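Local coordinates for Thiol:disulfide interchange protein DsbA (Pseudomonas aeruginosa, PDB 4ZL8) that probably forms disulfide bonds in other proteins of the periplasm by passing on its own redox-active disulfide, as a DsbA-type thioredoxin-fold oxidoreductase, at residues A[35-41]-A[94-100]; A[44-48]-A[59-63]; A[75-80]-A[134-138]. The protein carries 1 engineered substitution. Where two conformers were deposited one is given. Residues are numbered along the deposited sequence.

Interaction 1: residues A[35-41]-A[94-100]; sequences YGCPHCY and VFEAIHK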
loop_
_atom_site.group_PDB
_atom_site.type_symbol
_atom_site.label_atom_id
_atom_site.label_comp_id
_atom_site.label_asym_id
_atom_site.label_seq_id
_atom_site.Cartn_x
_atom_site.Cartn_y
_atom_site.Cartn_z
ATOM N N TYR A 35 -1.125 3.879 -7.455
ATOM C CA TYR A 35 0.005 4.083 -8.357
ATOM C C TYR A 35 -0.020 5.436 -9.072
ATOM O O TYR A 35 1.043 5.980 -9.384
ATOM C CB TYR A 35 0.059 3.004 -9.422
ATOM C CG TYR A 35 0.598 1.639 -9.046
ATOM C CD1 TYR A 35 1.874 1.467 -8.520
ATOM C CD2 TYR A 35 -0.119 0.500 -9.358
ATOM C CE1 TYR A 35 2.376 0.206 -8.255
ATOM C CE2 TYR A 35 0.366 -0.755 -9.101
ATOM C CZ TYR A 35 1.617 -0.908 -8.572
ATOM O OH TYR A 35 2.051 -2.196 -8.362
ATOM N N GLY A 36 -1.207 5.970 -9.364
ATOM C CA GLY A 36 -1.333 7.215 -10.097
ATOM C C GLY A 36 -1.294 8.478 -9.242
ATOM O O GLY A 36 -1.386 9.572 -9.773
ATOM N N CYS A 37 -1.158 8.307 -7.930
ATOM C CA CYS A 37 -1.210 9.391 -6.967
ATOM C C CYS A 37 0.143 10.102 -6.924
ATOM O O CYS A 37 1.143 9.501 -6.563
ATOM C CB CYS A 37 -1.627 8.791 -5.614
ATOM S SG CYS A 37 -1.083 9.589 -4.099
ATOM N N PRO A 38 0.184 11.392 -7.311
ATOM C CA PRO A 38 1.506 12.038 -7.356
ATOM C C PRO A 38 2.191 12.185 -5.981
ATOM O O PRO A 38 3.418 12.102 -5.931
ATOM C CB PRO A 38 1.230 13.408 -7.982
ATOM C CG PRO A 38 -0.139 13.418 -8.391
ATOM C CD PRO A 38 -0.867 12.222 -7.905
ATOM N N HIS A 39 1.428 12.413 -4.905
ATOM C CA HIS A 39 2.065 12.473 -3.593
ATOM C C HIS A 39 2.643 11.110 -3.225
ATOM O O HIS A 39 3.665 11.032 -2.534
ATOM C CB HIS A 39 1.096 12.901 -2.501
ATOM C CG HIS A 39 0.631 14.318 -2.599
ATOM N ND1 HIS A 39 0.054 14.981 -1.534
ATOM C CD2 HIS A 39 0.620 15.194 -3.631
ATOM C CE1 HIS A 39 -0.275 16.204 -1.898
ATOM N NE2 HIS A 39 0.057 16.363 -3.169
ATOM N N CYS A 40 1.979 10.040 -3.656
ATOM C CA CYS A 40 2.450 8.690 -3.390
ATOM C C CYS A 40 3.779 8.475 -4.106
ATOM O O CYS A 40 4.757 7.986 -3.520
ATOM C CB CYS A 40 1.418 7.676 -3.864
ATOM S SG CYS A 40 -0.258 7.876 -3.090
ATOM N N TYR A 41 3.840 8.866 -5.375
ATOM C CA TYR A 41 5.084 8.803 -6.136
ATOM C C TYR A 41 6.192 9.576 -5.425
ATOM O O TYR A 41 7.308 9.072 -5.270
ATOM C CB TYR A 41 4.853 9.333 -7.563
ATOM C CG TYR A 41 6.073 9.349 -8.458
ATOM C CD1 TYR A 41 6.712 8.189 -8.817
ATOM C CD2 TYR A 41 6.550 10.533 -8.974
ATOM C CE1 TYR A 41 7.816 8.200 -9.640
ATOM C CE2 TYR A 41 7.652 10.561 -9.797
ATOM C CZ TYR A 41 8.272 9.388 -10.132
ATOM O OH TYR A 41 9.384 9.396 -10.944
ATOM N N VAL A 94 6.564 0.540 -12.509
ATOM C CA VAL A 94 5.166 0.910 -12.701
ATOM C C VAL A 94 4.982 2.373 -12.332
ATOM O O VAL A 94 4.397 3.138 -13.090
ATOM C CB VAL A 94 4.213 0.006 -11.894
ATOM C CG1 VAL A 94 2.794 0.549 -11.917
ATOM C CG2 VAL A 94 4.241 -1.425 -12.435
ATOM N N PHE A 95 5.512 2.784 -11.189
ATOM C CA PHE A 95 5.465 4.190 -10.817
ATOM C C PHE A 95 6.117 5.063 -11.889
ATOM O O PHE A 95 5.592 6.143 -12.223
ATOM C CB PHE A 95 6.145 4.429 -9.464
ATOM C CG PHE A 95 5.202 4.448 -8.285
ATOM C CD1 PHE A 95 4.254 5.450 -8.156
ATOM C CD2 PHE A 95 5.283 3.486 -7.287
ATOM C CE1 PHE A 95 3.401 5.496 -7.082
ATOM C CE2 PHE A 95 4.423 3.534 -6.207
ATOM C CZ PHE A 95 3.497 4.533 -6.097
ATOM N N GLU A 96 7.269 4.653 -12.412
ATOM C CA GLU A 96 7.977 5.477 -13.375
ATOM C C GLU A 96 7.192 5.547 -14.698
ATOM O O GLU A 96 7.135 6.608 -15.338
ATOM C CB GLU A 96 9.409 4.962 -13.595
ATOM C CG GLU A 96 10.379 6.026 -14.090
ATOM C CD GLU A 96 10.817 7.039 -13.010
ATOM O OE1 GLU A 96 10.303 7.029 -11.856
ATOM O OE2 GLU A 96 11.694 7.866 -13.329
ATOM N N ALA A 97 6.584 4.436 -15.094
ATOM C CA ALA A 97 5.803 4.418 -16.343
ATOM C C ALA A 97 4.664 5.445 -16.285
ATOM O O ALA A 97 4.424 6.193 -17.224
ATOM C CB ALA A 97 5.241 3.040 -16.591
ATOM N N ILE A 98 3.979 5.463 -15.157
ATOM C CA ILE A 98 2.805 6.314 -14.998
ATOM C C ILE A 98 3.186 7.774 -14.842
ATOM O O ILE A 98 2.575 8.633 -15.449
ATOM C CB ILE A 98 1.973 5.828 -13.820
ATOM C CG1 ILE A 98 1.302 4.504 -14.184
ATOM C CG2 ILE A 98 0.921 6.863 -13.404
ATOM C CD1 ILE A 98 0.680 3.741 -13.014
ATOM N N HIS A 99 4.236 8.067 -14.085
ATOM C CA HIS A 99 4.551 9.446 -13.743
ATOM C C HIS A 99 5.618 10.086 -14.598
ATOM O O HIS A 99 5.661 11.283 -14.707
ATOM C CB HIS A 99 4.935 9.570 -12.266
ATOM C CG HIS A 99 3.806 9.246 -11.357
ATOM N ND1 HIS A 99 2.884 10.192 -10.951
ATOM C CD2 HIS A 99 3.404 8.074 -10.826
ATOM C CE1 HIS A 99 1.976 9.611 -10.191
ATOM N NE2 HIS A 99 2.262 8.326 -10.099
ATOM N N LYS A 100 6.493 9.297 -15.195
ATOM C CA LYS A 100 7.526 9.877 -16.042
ATOM C C LYS A 100 7.294 9.570 -17.518
ATOM O O LYS A 100 7.565 10.425 -18.369
ATOM C CB LYS A 100 8.909 9.385 -15.603
ATOM C CG LYS A 100 9.348 9.926 -14.245
ATOM C CD LYS A 100 9.202 11.440 -14.143
ATOM C CE LYS A 100 9.716 11.963 -12.805
ATOM N NZ LYS A 100 8.880 13.072 -12.272
#
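Two hydrogen bonds tie the segments together. His99 NE2 donates to the backbone Tyr35 O at 2.7 Å, so a side chain of helix 87-99 meets the loop just before the CxxC. Tyr41 OH donates to Glu96 OE1, also at 2.7 Å. Aromatic contacts supply much of the rest. The Tyr41 and His99 rings form an offset stack, with centroids 4.5 Å apart and planes at 6°. Each ring also receives the CB of the other residue over its face. Tyr35 turns its ring edge to the face of Phe95, at 78° between planes. Val94 CG1 sits over a face of Tyr35 as a CH-pi contact, 3.5 Å from the ring centroid. Apolar packing adds Ile98 CD1, 3.7 Å from Tyr35 CB. Tyr35 OH is hydrogen-bonded to Glu87. Cys37 is the N-cap of helix 38-52, and Cys37 SG is 2.1 Å from Cys40 SG in the redox-active disulfide. This is the CxxC active site at a helix start, characteristic of the thioredoxin fold, here packed against helix 87-99 of the DsbA helical insertion.

Interaction 2: residues A[44-48]-A[59-63]; sequences EPTIV and HFVRL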
loop_
_atom_site.group_PDB
_atom_site.type_symbol
_atom_site.label_atom_id
_atom_site.label_comp_id
_atom_site.label_asym_id
_atom_site.label_seq_id
_atom_site.Cartn_x
_atom_site.Cartn_y
_atom_site.Cartn_z
ATOM N N GLU A 44 7.776 7.839 -2.382
ATOM C CA GLU A 44 8.528 6.597 -2.575
ATOM C C GLU A 44 10.000 6.657 -2.160
ATOM O O GLU A 44 10.478 5.727 -1.502
ATOM C CB GLU A 44 8.397 6.105 -4.017
ATOM C CG GLU A 44 7.019 5.552 -4.317
ATOM C CD GLU A 44 6.788 4.194 -3.702
ATOM O OE1 GLU A 44 7.390 3.231 -4.199
ATOM O OE2 GLU A 44 6.043 4.093 -2.707
ATOM N N PRO A 45 10.733 7.707 -2.535
ATOM C CA PRO A 45 12.156 7.708 -2.145
ATOM C C PRO A 45 12.377 7.760 -0.629
ATOM O O PRO A 45 13.479 7.453 -0.146
ATOM C CB PRO A 45 12.722 8.963 -2.823
ATOM C CG PRO A 45 11.722 9.327 -3.864
ATOM C CD PRO A 45 10.393 8.819 -3.437
ATOM N N THR A 46 11.339 8.109 0.113
ATOM C CA THR A 46 11.419 8.135 1.575
ATOM C C THR A 46 10.993 6.788 2.166
ATOM O O THR A 46 11.716 6.195 2.975
ATOM C CB THR A 46 10.555 9.275 2.136
ATOM O OG1 THR A 46 11.056 10.531 1.642
ATOM C CG2 THR A 46 10.605 9.308 3.655
ATOM N N ILE A 47 9.847 6.278 1.740
ATOM C CA ILE A 47 9.287 5.098 2.378
ATOM C C ILE A 47 9.961 3.806 1.889
ATOM O O ILE A 47 10.094 2.858 2.645
ATOM C CB ILE A 47 7.734 5.038 2.227
ATOM C CG1 ILE A 47 7.181 3.958 3.154
ATOM C CG2 ILE A 47 7.292 4.808 0.762
ATOM C CD1 ILE A 47 5.699 3.979 3.286
ATOM N N VAL A 48 10.418 3.760 0.645
ATOM C CA VAL A 48 11.020 2.527 0.139
ATOM C C VAL A 48 12.243 2.081 0.951
ATOM O O VAL A 48 12.256 0.961 1.472
ATOM C CB VAL A 48 11.321 2.609 -1.373
ATOM C CG1 VAL A 48 12.178 1.412 -1.827
ATOM C CG2 VAL A 48 10.013 2.639 -2.185
ATOM N N HIS A 59 5.684 -6.333 9.653
ATOM C CA HIS A 59 5.230 -6.702 8.308
ATOM C C HIS A 59 4.701 -5.468 7.584
ATOM O O HIS A 59 3.635 -4.952 7.913
ATOM C CB HIS A 59 4.130 -7.753 8.432
ATOM C CG HIS A 59 3.459 -8.116 7.150
ATOM N ND1 HIS A 59 4.146 -8.517 6.024
ATOM C CD2 HIS A 59 2.148 -8.195 6.841
ATOM C CE1 HIS A 59 3.280 -8.787 5.059
ATOM N NE2 HIS A 59 2.062 -8.613 5.537
ATOM N N PHE A 60 5.482 -4.987 6.627
ATOM C CA PHE A 60 5.109 -3.841 5.819
ATOM C C PHE A 60 4.365 -4.321 4.591
ATOM O O PHE A 60 4.809 -5.235 3.891
ATOM C CB PHE A 60 6.348 -3.063 5.381
ATOM C CG PHE A 60 6.040 -1.947 4.432
ATOM C CD1 PHE A 60 5.525 -0.761 4.887
ATOM C CD2 PHE A 60 6.245 -2.114 3.082
ATOM C CE1 PHE A 60 5.219 0.259 3.994
ATOM C CE2 PHE A 60 5.941 -1.112 2.194
ATOM C CZ PHE A 60 5.428 0.055 2.645
ATOM N N VAL A 61 3.247 -3.667 4.304
ATOM C CA VAL A 61 2.524 -3.966 3.089
ATOM C C VAL A 61 1.902 -2.717 2.520
ATOM O O VAL A 61 1.554 -1.785 3.225
ATOM C CB VAL A 61 1.458 -5.007 3.313
ATOM C CG1 VAL A 61 0.436 -4.487 4.273
ATOM C CG2 VAL A 61 0.829 -5.441 1.992
ATOM N N ARG A 62 1.807 -2.719 1.201
ATOM C CA ARG A 62 1.044 -1.717 0.527
ATOM C C ARG A 62 -0.332 -2.261 0.262
ATOM O O ARG A 62 -0.508 -3.442 -0.019
ATOM C CB ARG A 62 1.674 -1.305 -0.793
ATOM C CG ARG A 62 2.836 -0.353 -0.622
ATOM C CD ARG A 62 3.232 0.267 -1.946
ATOM N NE ARG A 62 4.399 1.111 -1.745
ATOM C CZ ARG A 62 5.633 0.652 -1.618
ATOM N NH1 ARG A 62 5.882 -0.643 -1.717
ATOM N NH2 ARG A 62 6.620 1.514 -1.416
ATOM N N LEU A 63 -1.312 -1.379 0.352
ATOM C CA LEU A 63 -2.692 -1.732 0.073
ATOM C C LEU A 63 -3.249 -0.689 -0.891
ATOM O O LEU A 63 -3.219 0.499 -0.587
ATOM C CB LEU A 63 -3.511 -1.694 1.358
ATOM C CG LEU A 63 -4.923 -2.276 1.251
ATOM C CD1 LEU A 63 -4.906 -3.786 1.036
ATOM C CD2 LEU A 63 -5.673 -1.891 2.528
#
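This contact lies within a beta-alpha-beta unit of the thioredoxin fold, made of strand 27-33, helix 38-52 and strand 58-64. The helix crosses over the sheet between two parallel strands. The short segments 44-48 and 59-63 run at 148°, with axes 12.6 Å apart, so long side chains must bridge the gap. Arg62 has the most surface covered. It reaches from the strand to the helix, where its guanidinium meets Glu44 and lies beside the methyl groups Ile47 CG2 and Val48 CG2. Its NE makes a second salt bridge, to Glu31 on the adjoining strand. Ile47 and Phe60 form the apolar part of the contact. Both point toward the opposite segment, and Ile47 CD1 lies 3.8 Å from Phe60 CE1. Phe60 also packs on Val29 and Leu54. The buried Glu44 is shared between two partners. Its OE1 is hydrogen-bonded to His91, while Arg62 NH2 donates to Glu44 OE2 at 2.9 Å in the salt bridge.

Interaction 3: residues A[75-80]-A[134-138]; sequences GQMFLT and IKGQM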
loop_
_atom_site.group_PDB
_atom_site.type_symbol
_atom_site.label_atom_id
_atom_site.label_comp_id
_atom_site.label_asym_id
_atom_site.label_seq_id
_atom_site.Cartn_x
_atom_site.Cartn_y
_atom_site.Cartn_z
ATOM N N GLY A 75 -5.348 -0.614 -8.852
ATOM C CA GLY A 75 -5.298 -1.467 -7.682
ATOM C C GLY A 75 -5.382 -2.940 -8.036
ATOM O O GLY A 75 -4.723 -3.786 -7.416
ATOM N N GLN A 76 -6.175 -3.263 -9.045
ATOM C CA GLN A 76 -6.304 -4.637 -9.499
ATOM C C GLN A 76 -4.985 -5.108 -10.151
ATOM O O GLN A 76 -4.562 -6.253 -9.961
ATOM C CB GLN A 76 -7.497 -4.767 -10.440
ATOM C CG GLN A 76 -7.890 -6.213 -10.714
ATOM C CD GLN A 76 -9.250 -6.353 -11.330
ATOM O OE1 GLN A 76 -10.135 -5.521 -11.121
ATOM N NE2 GLN A 76 -9.437 -7.412 -12.098
ATOM N N MET A 77 -4.292 -4.217 -10.853
ATOM C CA MET A 77 -2.959 -4.507 -11.371
ATOM C C MET A 77 -2.007 -4.818 -10.205
ATOM O O MET A 77 -1.288 -5.826 -10.230
ATOM C CB MET A 77 -2.445 -3.337 -12.230
ATOM C CG MET A 77 -0.966 -3.487 -12.601
ATOM S SD MET A 77 -0.371 -2.270 -13.786
ATOM C CE MET A 77 -0.630 -0.765 -12.842
ATOM N N PHE A 78 -2.015 -3.979 -9.172
ATOM C CA PHE A 78 -1.168 -4.211 -7.999
ATOM C C PHE A 78 -1.408 -5.596 -7.416
ATOM O O PHE A 78 -0.477 -6.361 -7.170
ATOM C CB PHE A 78 -1.436 -3.161 -6.924
ATOM C CG PHE A 78 -0.738 -3.437 -5.620
ATOM C CD1 PHE A 78 0.585 -3.086 -5.437
ATOM C CD2 PHE A 78 -1.402 -4.047 -4.585
ATOM C CE1 PHE A 78 1.231 -3.347 -4.248
ATOM C CE2 PHE A 78 -0.757 -4.302 -3.395
ATOM C CZ PHE A 78 0.566 -3.940 -3.235
ATOM N N LEU A 79 -2.676 -5.921 -7.177
ATOM C CA LEU A 79 -2.999 -7.190 -6.541
ATOM C C LEU A 79 -2.654 -8.385 -7.422
ATOM O O LEU A 79 -2.249 -9.426 -6.928
ATOM C CB LEU A 79 -4.471 -7.243 -6.125
ATOM C CG LEU A 79 -4.847 -6.259 -5.039
ATOM C CD1 LEU A 79 -6.362 -6.174 -4.872
ATOM C CD2 LEU A 79 -4.201 -6.601 -3.719
ATOM N N THR A 80 -2.771 -8.209 -8.734
ATOM C CA THR A 80 -2.389 -9.240 -9.690
ATOM C C THR A 80 -0.889 -9.500 -9.598
ATOM O O THR A 80 -0.445 -10.651 -9.553
ATOM C CB THR A 80 -2.795 -8.855 -11.124
ATOM O OG1 THR A 80 -4.227 -8.799 -11.193
ATOM C CG2 THR A 80 -2.310 -9.869 -12.125
ATOM N N ILE A 134 -8.624 -12.943 -7.550
ATOM C CA ILE A 134 -8.379 -11.507 -7.530
ATOM C C ILE A 134 -9.677 -10.747 -7.205
ATOM O O ILE A 134 -9.635 -9.738 -6.522
ATOM C CB ILE A 134 -7.684 -11.041 -8.822
ATOM C CG1 ILE A 134 -6.202 -11.474 -8.792
ATOM C CG2 ILE A 134 -7.818 -9.529 -8.998
ATOM C CD1 ILE A 134 -5.341 -10.794 -7.741
ATOM N N LYS A 135 -10.830 -11.247 -7.621
ATOM C CA LYS A 135 -12.089 -10.633 -7.199
ATOM C C LYS A 135 -12.191 -10.605 -5.678
ATOM O O LYS A 135 -12.612 -9.599 -5.086
ATOM C CB LYS A 135 -13.284 -11.321 -7.850
ATOM C CG LYS A 135 -13.411 -10.922 -9.311
ATOM C CD LYS A 135 -14.581 -11.561 -10.007
ATOM C CE LYS A 135 -14.705 -11.008 -11.415
ATOM N NZ LYS A 135 -13.393 -10.924 -12.127
ATOM N N GLY A 136 -11.790 -11.695 -5.035
ATOM C CA GLY A 136 -11.773 -11.770 -3.586
ATOM C C GLY A 136 -10.777 -10.822 -2.951
ATOM O O GLY A 136 -11.090 -10.160 -1.962
ATOM N N GLN A 137 -9.576 -10.737 -3.507
ATOM C CA GLN A 137 -8.583 -9.822 -2.983
ATOM C C GLN A 137 -9.040 -8.371 -3.103
ATOM O O GLN A 137 -8.780 -7.564 -2.212
ATOM C CB GLN A 137 -7.215 -10.032 -3.648
ATOM C CG GLN A 137 -6.614 -11.406 -3.359
ATOM C CD GLN A 137 -6.344 -11.595 -1.890
ATOM O OE1 GLN A 137 -5.776 -10.722 -1.240
ATOM N NE2 GLN A 137 -6.763 -12.735 -1.354
ATOM N N MET A 138 -9.673 -8.022 -4.220
ATOM C CA MET A 138 -10.193 -6.676 -4.423
ATOM C C MET A 138 -11.217 -6.367 -3.336
ATOM O O MET A 138 -11.207 -5.291 -2.726
ATOM C CB MET A 138 -10.822 -6.546 -5.822
ATOM C CG MET A 138 -9.792 -6.546 -6.924
ATOM S SD MET A 138 -8.968 -4.965 -7.096
ATOM C CE MET A 138 -10.274 -3.999 -7.857
#
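Helices 70-84 and 132-148 pack here through side chains, with no hydrogen bond between the two segments. The segment axes approach to 10.0 Å and cross at 119°. Ile134 comes first along 134-138 and points toward the other helix. Ile134 CG2 is 3.7 Å from Gln76 CG. Ile134 CD1 reaches the backbone, 3.5 Å from Leu79 O and 3.8 Å from Thr80 N. Thr80 OG1 is turned back into its own helix and donates to Gln76 O at 2.8 Å. At Gln137 the contact is looser, with Leu79 CD1 3.9 Å from Gln137 O. Met138 closes the segment. All three of its chi angles are m, and the curled side chain brings Met138 SD to 3.6 Å from both Gln76 CA and Leu79 CD1. Leu79 therefore lies against Ile134, Gln137 and Met138, and has the largest covered area of the contact. Gln76 NE2 is hydrogen-bonded to Tyr129 O, at the end of helix 122-129. That helix also touches Thr80 and Ile134. Leu79 packs on Pro64 of strand 58-64, and Met138 on Leu66 in the loop after it. Helix 70-84 of the helical region thus meets the start of the long helix 132-148 beside the outermost strand 58-64.

In the fold
The centres of interactions 1 and 2 are about 14 Å apart, and the centre of interaction 3 is about 18 Å from each. Interactions 1 and 2 share helix 38-52, and Phe95 CE2 packs 3.5 Å from Glu44 CD. Along the chain, interaction 2 falls between the two segments of interaction 1 and closes before interaction 3 opens. Interactions 1 and 3 alternate, since 75-80 precedes 94-100 and 134-138 follows it. Tyr35 OH lies 3.4 Å from Phe78 CD1, and Arg62 O 3.4 Å from Phe78 CZ. Helix 70-84 thus touches both other contacts. Together they connect the thioredoxin core and its redox-active CxxC to the helical region inserted in DsbA proteins.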